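Long-range contacts in PrimPol AEP domain (PP-N190) (PDB 6ZP9), which probably primes and extends phage DNA chains as an archaeo-eukaryotic-type primase-polymerase, this fragment being the domain expected to carry the nucleotidyl-transfer activity: residues N67-V72 with V161-G166; C107-P112 with H125-H130. All blocks are in the same frame, centred on the assembly; numbering follows the deposited sequence. Where two conformers were deposited one is given.

Contact 1: residues N67-V72 with V161-G166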
loop_
_atom_site.group_PDB
_atom_site.type_symbol
_atom_site.label_atom_id
_atom_site.label_comp_id
_atom_site.label_asym_id
_atom_site.label_seq_id
_atom_site.Cartn_x
_atom_site.Cartn_y
_atom_site.Cartn_z
ATOM N N ASN A 67 -6.892 12.604 2.797
ATOM C CA ASN A 67 -6.718 11.311 2.151
ATOM C C ASN A 67 -6.200 10.297 3.176
ATOM O O ASN A 67 -5.624 10.654 4.208
ATOM C CB ASN A 67 -5.760 11.410 0.961
ATOM C CG ASN A 67 -6.414 12.015 -0.282
ATOM O OD1 ASN A 67 -7.545 11.685 -0.632
ATOM N ND2 ASN A 67 -5.683 12.882 -0.970
ATOM N N SER A 68 -6.416 9.016 2.880
ATOM C CA SER A 68 -6.259 7.946 3.856
ATOM C C SER A 68 -5.168 6.981 3.422
ATOM O O SER A 68 -5.175 6.510 2.281
ATOM C CB SER A 68 -7.569 7.180 4.031
ATOM O OG SER A 68 -8.592 8.028 4.521
ATOM N N TYR A 69 -4.271 6.658 4.355
ATOM C CA TYR A 69 -3.121 5.795 4.117
ATOM C C TYR A 69 -2.896 4.911 5.337
ATOM O O TYR A 69 -3.245 5.277 6.467
ATOM C CB TYR A 69 -1.834 6.598 3.879
ATOM C CG TYR A 69 -1.901 7.583 2.739
ATOM C CD1 TYR A 69 -2.496 8.830 2.911
ATOM C CD2 TYR A 69 -1.369 7.273 1.487
ATOM C CE1 TYR A 69 -2.565 9.749 1.866
ATOM C CE2 TYR A 69 -1.433 8.181 0.435
ATOM C CZ TYR A 69 -2.031 9.424 0.633
ATOM O OH TYR A 69 -2.103 10.350 -0.392
ATOM N N ILE A 70 -2.251 3.764 5.117
ATOM C CA ILE A 70 -1.758 2.952 6.222
ATOM C C ILE A 70 -0.278 2.664 6.028
ATOM O O ILE A 70 0.208 2.536 4.903
ATOM C CB ILE A 70 -2.527 1.621 6.378
ATOM C CG1 ILE A 70 -2.646 0.897 5.024
ATOM C CG2 ILE A 70 -3.886 1.875 7.041
ATOM C CD1 ILE A 70 -3.177 -0.539 5.162
ATOM N N VAL A 71 0.438 2.552 7.141
ATOM C CA VAL A 71 1.786 2.006 7.100
ATOM C C VAL A 71 1.681 0.514 6.807
ATOM O O VAL A 71 1.032 -0.232 7.552
ATOM C CB VAL A 71 2.518 2.266 8.422
ATOM C CG1 VAL A 71 3.956 1.749 8.337
ATOM C CG2 VAL A 71 2.481 3.738 8.763
ATOM N N VAL A 72 2.300 0.073 5.711
ATOM C CA VAL A 72 2.211 -1.339 5.343
ATOM C C VAL A 72 3.027 -2.194 6.311
ATOM O O VAL A 72 2.538 -3.204 6.836
ATOM C CB VAL A 72 2.643 -1.546 3.877
ATOM C CG1 VAL A 72 2.641 -3.031 3.513
ATOM C CG2 VAL A 72 1.728 -0.765 2.921
ATOM N N VAL A 161 3.888 4.512 3.695
ATOM C CA VAL A 161 2.432 4.423 3.761
ATOM C C VAL A 161 1.883 4.247 2.354
ATOM O O VAL A 161 2.474 4.713 1.375
ATOM C CB VAL A 161 1.798 5.654 4.452
ATOM C CG1 VAL A 161 2.329 5.824 5.859
ATOM C CG2 VAL A 161 2.015 6.927 3.629
ATOM N N MET A 162 0.735 3.593 2.238
ATOM C CA MET A 162 0.060 3.380 0.966
ATOM C C MET A 162 -1.420 3.683 1.124
ATOM O O MET A 162 -2.000 3.473 2.193
ATOM C CB MET A 162 0.311 1.935 0.504
ATOM C CG MET A 162 1.739 1.566 0.130
ATOM S SD MET A 162 2.317 2.357 -1.360
ATOM C CE MET A 162 1.522 1.204 -2.429
ATOM N N ARG A 163 -2.031 4.159 0.039
ATOM C CA ARG A 163 -3.455 4.489 0.034
ATOM C C ARG A 163 -4.283 3.333 0.575
ATOM O O ARG A 163 -4.077 2.174 0.202
ATOM C CB ARG A 163 -3.906 4.767 -1.361
ATOM C CG ARG A 163 -3.570 6.150 -1.859
ATOM C CD ARG A 163 -4.304 7.282 -1.164
ATOM N NE ARG A 163 -3.855 8.529 -1.713
ATOM C CZ ARG A 163 -4.545 9.246 -2.558
ATOM N NH1 ARG A 163 -4.030 10.324 -3.049
ATOM N NH2 ARG A 163 -5.726 8.905 -2.872
ATOM N N LEU A 164 -5.222 3.643 1.470
ATOM C CA LEU A 164 -6.068 2.655 2.126
ATOM C C LEU A 164 -7.341 2.408 1.307
ATOM O O LEU A 164 -8.024 3.359 0.907
ATOM C CB LEU A 164 -6.397 3.148 3.539
ATOM C CG LEU A 164 -7.355 2.318 4.382
ATOM C CD1 LEU A 164 -6.775 0.925 4.661
ATOM C CD2 LEU A 164 -7.712 3.057 5.683
ATOM N N ALA A 165 -7.649 1.132 1.051
ATOM C CA ALA A 165 -8.868 0.769 0.331
ATOM C C ALA A 165 -10.096 1.201 1.117
ATOM O O ALA A 165 -10.087 1.236 2.347
ATOM C CB ALA A 165 -8.931 -0.742 0.088
ATOM N N GLY A 166 -11.161 1.542 0.393
ATOM C CA GLY A 166 -12.416 1.888 1.023
ATOM C C GLY A 166 -12.555 3.324 1.465
ATOM O O GLY A 166 -13.596 3.673 2.044
#
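Tyr69 and Arg163 each set CG anti to their own carbonyl carbon, beside the backbone N, and the arginine chain then bends at chi2 (-67°), which turns its CD toward the tyrosine ring. The two side chains lie side by side and point the same way, although Arg163 leaves its strand heading away from the partner. Its CD comes 3.4 Å from Tyr69 CE2. Arg163 NE gives a weak hydrogen bond to Tyr69 OH at 2.9 Å. The guanidinium stands almost perpendicular to the phenol ring, with the hydroxyl near its edge. Over one guanidinium face lies the amide of Asn67, the two planes being 17° apart and Asn67 ND2 3.7 Å from Arg163 NH1. Both outer polar groups have further partners: Arg163 NH2 is hydrogen-bonded to His169 ND1, and Asn67 OD1 accepts a hydrogen bond from Gln170 N.

The backbones pair as an antiparallel ladder. Ile70 and Met162 exchange two N-H to O bonds, and Leu164 N continues the ladder to Ser68 O at 3.0 Å, approaching from above the carbonyl plane. Val161 splits its branches: CG1 meets Val71 CG2, 3.6 Å away, and CG2 lies by the Tyr69 ring. Ile70 CG2 and CD1 meet Leu164 CD1 where Leu23 and Ile19 of helix 16-25 pack against them. In the conformer described, Met162 CG lies near Val72 CG2. The whole is an antiparallel pairing, strongly twisted, that adds the short strand 161-163 at the edge of the four-stranded sheet 49-52, 34-38, 67-71, 161-163.

Contact 2: residues C107-P112 with H125-H130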
loop_
_atom_site.group_PDB
_atom_site.type_symbol
_atom_site.label_atom_id
_atom_site.label_comp_id
_atom_site.label_asym_id
_atom_site.label_seq_id
_atom_site.Cartn_x
_atom_site.Cartn_y
_atom_site.Cartn_z
ATOM N N CYS A 107 7.133 -7.159 -17.532
ATOM C CA CYS A 107 8.339 -6.989 -16.728
ATOM C C CYS A 107 8.968 -8.301 -16.292
ATOM O O CYS A 107 10.089 -8.281 -15.770
ATOM C CB CYS A 107 8.027 -6.198 -15.456
ATOM S SG CYS A 107 7.502 -4.559 -15.752
ATOM N N GLY A 108 8.266 -9.418 -16.431
ATOM C CA GLY A 108 8.739 -10.653 -15.852
ATOM C C GLY A 108 8.408 -10.831 -14.391
ATOM O O GLY A 108 8.990 -11.707 -13.740
ATOM N N LEU A 109 7.506 -10.039 -13.855
ATOM C CA LEU A 109 7.072 -10.218 -12.482
ATOM C C LEU A 109 6.025 -11.325 -12.396
ATOM O O LEU A 109 5.315 -11.594 -13.371
ATOM C CB LEU A 109 6.479 -8.925 -11.950
ATOM C CG LEU A 109 7.488 -7.811 -11.731
ATOM C CD1 LEU A 109 6.777 -6.492 -11.506
ATOM C CD2 LEU A 109 8.363 -8.176 -10.557
ATOM N N PRO A 110 5.906 -11.982 -11.247
ATOM C CA PRO A 110 4.775 -12.888 -11.030
ATOM C C PRO A 110 3.508 -12.079 -10.783
ATOM O O PRO A 110 3.550 -10.879 -10.511
ATOM C CB PRO A 110 5.192 -13.686 -9.792
ATOM C CG PRO A 110 6.072 -12.762 -9.044
ATOM C CD PRO A 110 6.795 -11.921 -10.072
ATOM N N ARG A 111 2.374 -12.757 -10.891
ATOM C CA ARG A 111 1.092 -12.082 -10.746
ATOM C C ARG A 111 0.956 -11.510 -9.336
ATOM O O ARG A 111 1.251 -12.212 -8.359
ATOM C CB ARG A 111 -0.056 -13.049 -11.033
ATOM C CG ARG A 111 -1.426 -12.415 -10.921
ATOM C CD ARG A 111 -2.514 -13.409 -11.280
ATOM N NE ARG A 111 -2.318 -13.952 -12.623
ATOM C CZ ARG A 111 -2.738 -13.365 -13.743
ATOM N NH1 ARG A 111 -3.381 -12.197 -13.705
ATOM N NH2 ARG A 111 -2.501 -13.945 -14.914
ATOM N N PRO A 112 0.538 -10.255 -9.184
ATOM C CA PRO A 112 0.381 -9.698 -7.835
ATOM C C PRO A 112 -0.635 -10.494 -7.020
ATOM O O PRO A 112 -1.584 -11.074 -7.557
ATOM C CB PRO A 112 -0.108 -8.268 -8.102
ATOM C CG PRO A 112 0.397 -7.952 -9.488
ATOM C CD PRO A 112 0.294 -9.251 -10.236
ATOM N N HIS A 125 0.266 -2.312 -6.784
ATOM C CA HIS A 125 0.468 -3.750 -6.914
ATOM C C HIS A 125 1.096 -4.285 -5.638
ATOM O O HIS A 125 2.065 -3.709 -5.141
ATOM C CB HIS A 125 1.376 -4.074 -8.105
ATOM C CG HIS A 125 1.042 -3.302 -9.338
ATOM N ND1 HIS A 125 0.205 -3.794 -10.317
ATOM C CD2 HIS A 125 1.424 -2.071 -9.752
ATOM C CE1 HIS A 125 0.085 -2.896 -11.280
ATOM N NE2 HIS A 125 0.814 -1.842 -10.961
ATOM N N TYR A 126 0.562 -5.386 -5.122
ATOM C CA TYR A 126 1.068 -6.012 -3.908
ATOM C C TYR A 126 1.405 -7.486 -4.128
ATOM O O TYR A 126 0.641 -8.223 -4.758
ATOM C CB TYR A 126 0.054 -5.935 -2.787
ATOM C CG TYR A 126 -0.200 -4.577 -2.186
ATOM C CD1 TYR A 126 -1.084 -3.685 -2.786
ATOM C CD2 TYR A 126 0.392 -4.215 -0.986
ATOM C CE1 TYR A 126 -1.358 -2.467 -2.211
ATOM C CE2 TYR A 126 0.134 -3.000 -0.409
ATOM C CZ TYR A 126 -0.744 -2.133 -1.017
ATOM O OH TYR A 126 -1.013 -0.921 -0.427
ATOM N N TRP A 127 2.525 -7.920 -3.561
ATOM C CA TRP A 127 2.899 -9.329 -3.513
ATOM C C TRP A 127 3.070 -9.696 -2.041
ATOM O O TRP A 127 3.989 -9.201 -1.374
ATOM C CB TRP A 127 4.179 -9.591 -4.311
ATOM C CG TRP A 127 4.064 -9.395 -5.809
ATOM C CD1 TRP A 127 3.904 -10.372 -6.762
ATOM C CD2 TRP A 127 4.140 -8.155 -6.521
ATOM N NE1 TRP A 127 3.862 -9.807 -8.018
ATOM C CE2 TRP A 127 4.010 -8.452 -7.900
ATOM C CE3 TRP A 127 4.297 -6.820 -6.130
ATOM C CZ2 TRP A 127 4.026 -7.462 -8.885
ATOM C CZ3 TRP A 127 4.313 -5.834 -7.119
ATOM C CH2 TRP A 127 4.180 -6.165 -8.478
ATOM N N VAL A 128 2.178 -10.550 -1.525
ATOM C CA VAL A 128 2.117 -10.858 -0.098
ATOM C C VAL A 128 2.862 -12.156 0.171
ATOM O O VAL A 128 2.706 -13.136 -0.568
ATOM C CB VAL A 128 0.656 -10.958 0.374
ATOM C CG1 VAL A 128 0.607 -11.257 1.866
ATOM C CG2 VAL A 128 -0.080 -9.664 0.049
ATOM N N PHE A 129 3.668 -12.170 1.232
ATOM C CA PHE A 129 4.438 -13.350 1.597
ATOM C C PHE A 129 3.688 -14.201 2.622
ATOM O O PHE A 129 2.781 -13.730 3.314
ATOM C CB PHE A 129 5.805 -12.947 2.147
ATOM C CG PHE A 129 6.632 -12.170 1.177
ATOM C CD1 PHE A 129 7.235 -12.805 0.101
ATOM C CD2 PHE A 129 6.803 -10.801 1.334
ATOM C CE1 PHE A 129 7.997 -12.087 -0.808
ATOM C CE2 PHE A 129 7.561 -10.078 0.434
ATOM C CZ PHE A 129 8.158 -10.722 -0.639
ATOM N N HIS A 130 4.087 -15.476 2.715
ATOM C CA HIS A 130 3.453 -16.381 3.669
ATOM C C HIS A 130 3.824 -16.060 5.117
ATOM O O HIS A 130 3.063 -16.401 6.032
ATOM C CB HIS A 130 3.792 -17.842 3.321
ATOM C CG HIS A 130 5.258 -18.158 3.317
ATOM N ND1 HIS A 130 6.031 -18.141 4.460
ATOM C CD2 HIS A 130 6.087 -18.535 2.311
ATOM C CE1 HIS A 130 7.276 -18.474 4.158
ATOM N NE2 HIS A 130 7.336 -18.723 2.862
#
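Trp127 NE1 donates to Pro110 O at 2.7 Å, a short and nearly straight bond with an N-H...O angle of 169°. The carbonyl oxygen lies in the indole plane, at its edge, so the ring N-H points directly at it. From the oxygen's side the approach is different, for the donor stands well above the carbonyl plane, 54° out of it.

With the edge engaged in this way, one face of the indole receives Pro112. Its CA sits over the five-membered ring, 3.7 Å from the centroid, and makes a CH-pi contact. The pyrrolidine runs alongside the indole in the same direction, which brings Pro112 CG to 3.7 Å from Trp127 CZ2. The same Pro112 CA also lies 3.4 Å from Tyr126 O, and CG comes near His125 CB. Leu109 crosses the indole at about a right angle and touches the benzene part with one branch, CD1 being 3.9 Å from Trp127 CZ2. Pro110 CG is close to the pyrrole part, 4.0 Å from Trp127 CD1.

Other parts of the fold complete the setting of the tryptophan. Tyr186 meets the indole edge-to-face, and its OH is hydrogen-bonded to Arg111 O, while Leu145 of helix 135-149, Met191 of helix 188-194 and Ile88 of strand 85-90 pack on Trp127.

Chemically, the contact pairs one directional bond with apolar packing. The bond satisfies the single polar N-H of a buried indole and helps to set the orientation of the ring, while the proline C-H over the electron-rich face adds a contact that probably has some electrostatic as well as dispersive character.

How the contacts relate
From the N terminus the chain passes helix 16-25, strands 34-38 and 49-52 and helix 55-64 before entering strand 67-71, the first half of contact 1. It then enters the second sheet at its outer strand 85-90 and passes helix 97-102. Contact 2 follows, joining the 107-112 segment to strand 123-129 and closing a short loop that contains strand 114-117. After helix 135-149 the chain returns to the first sheet at 161-166 and closes contact 1, so contact 2 is nested inside the larger loop. Their centres are 19 Å apart, yet they touch where the two sheets meet, Met162 CB packing 3.3 Å from Tyr126 OH.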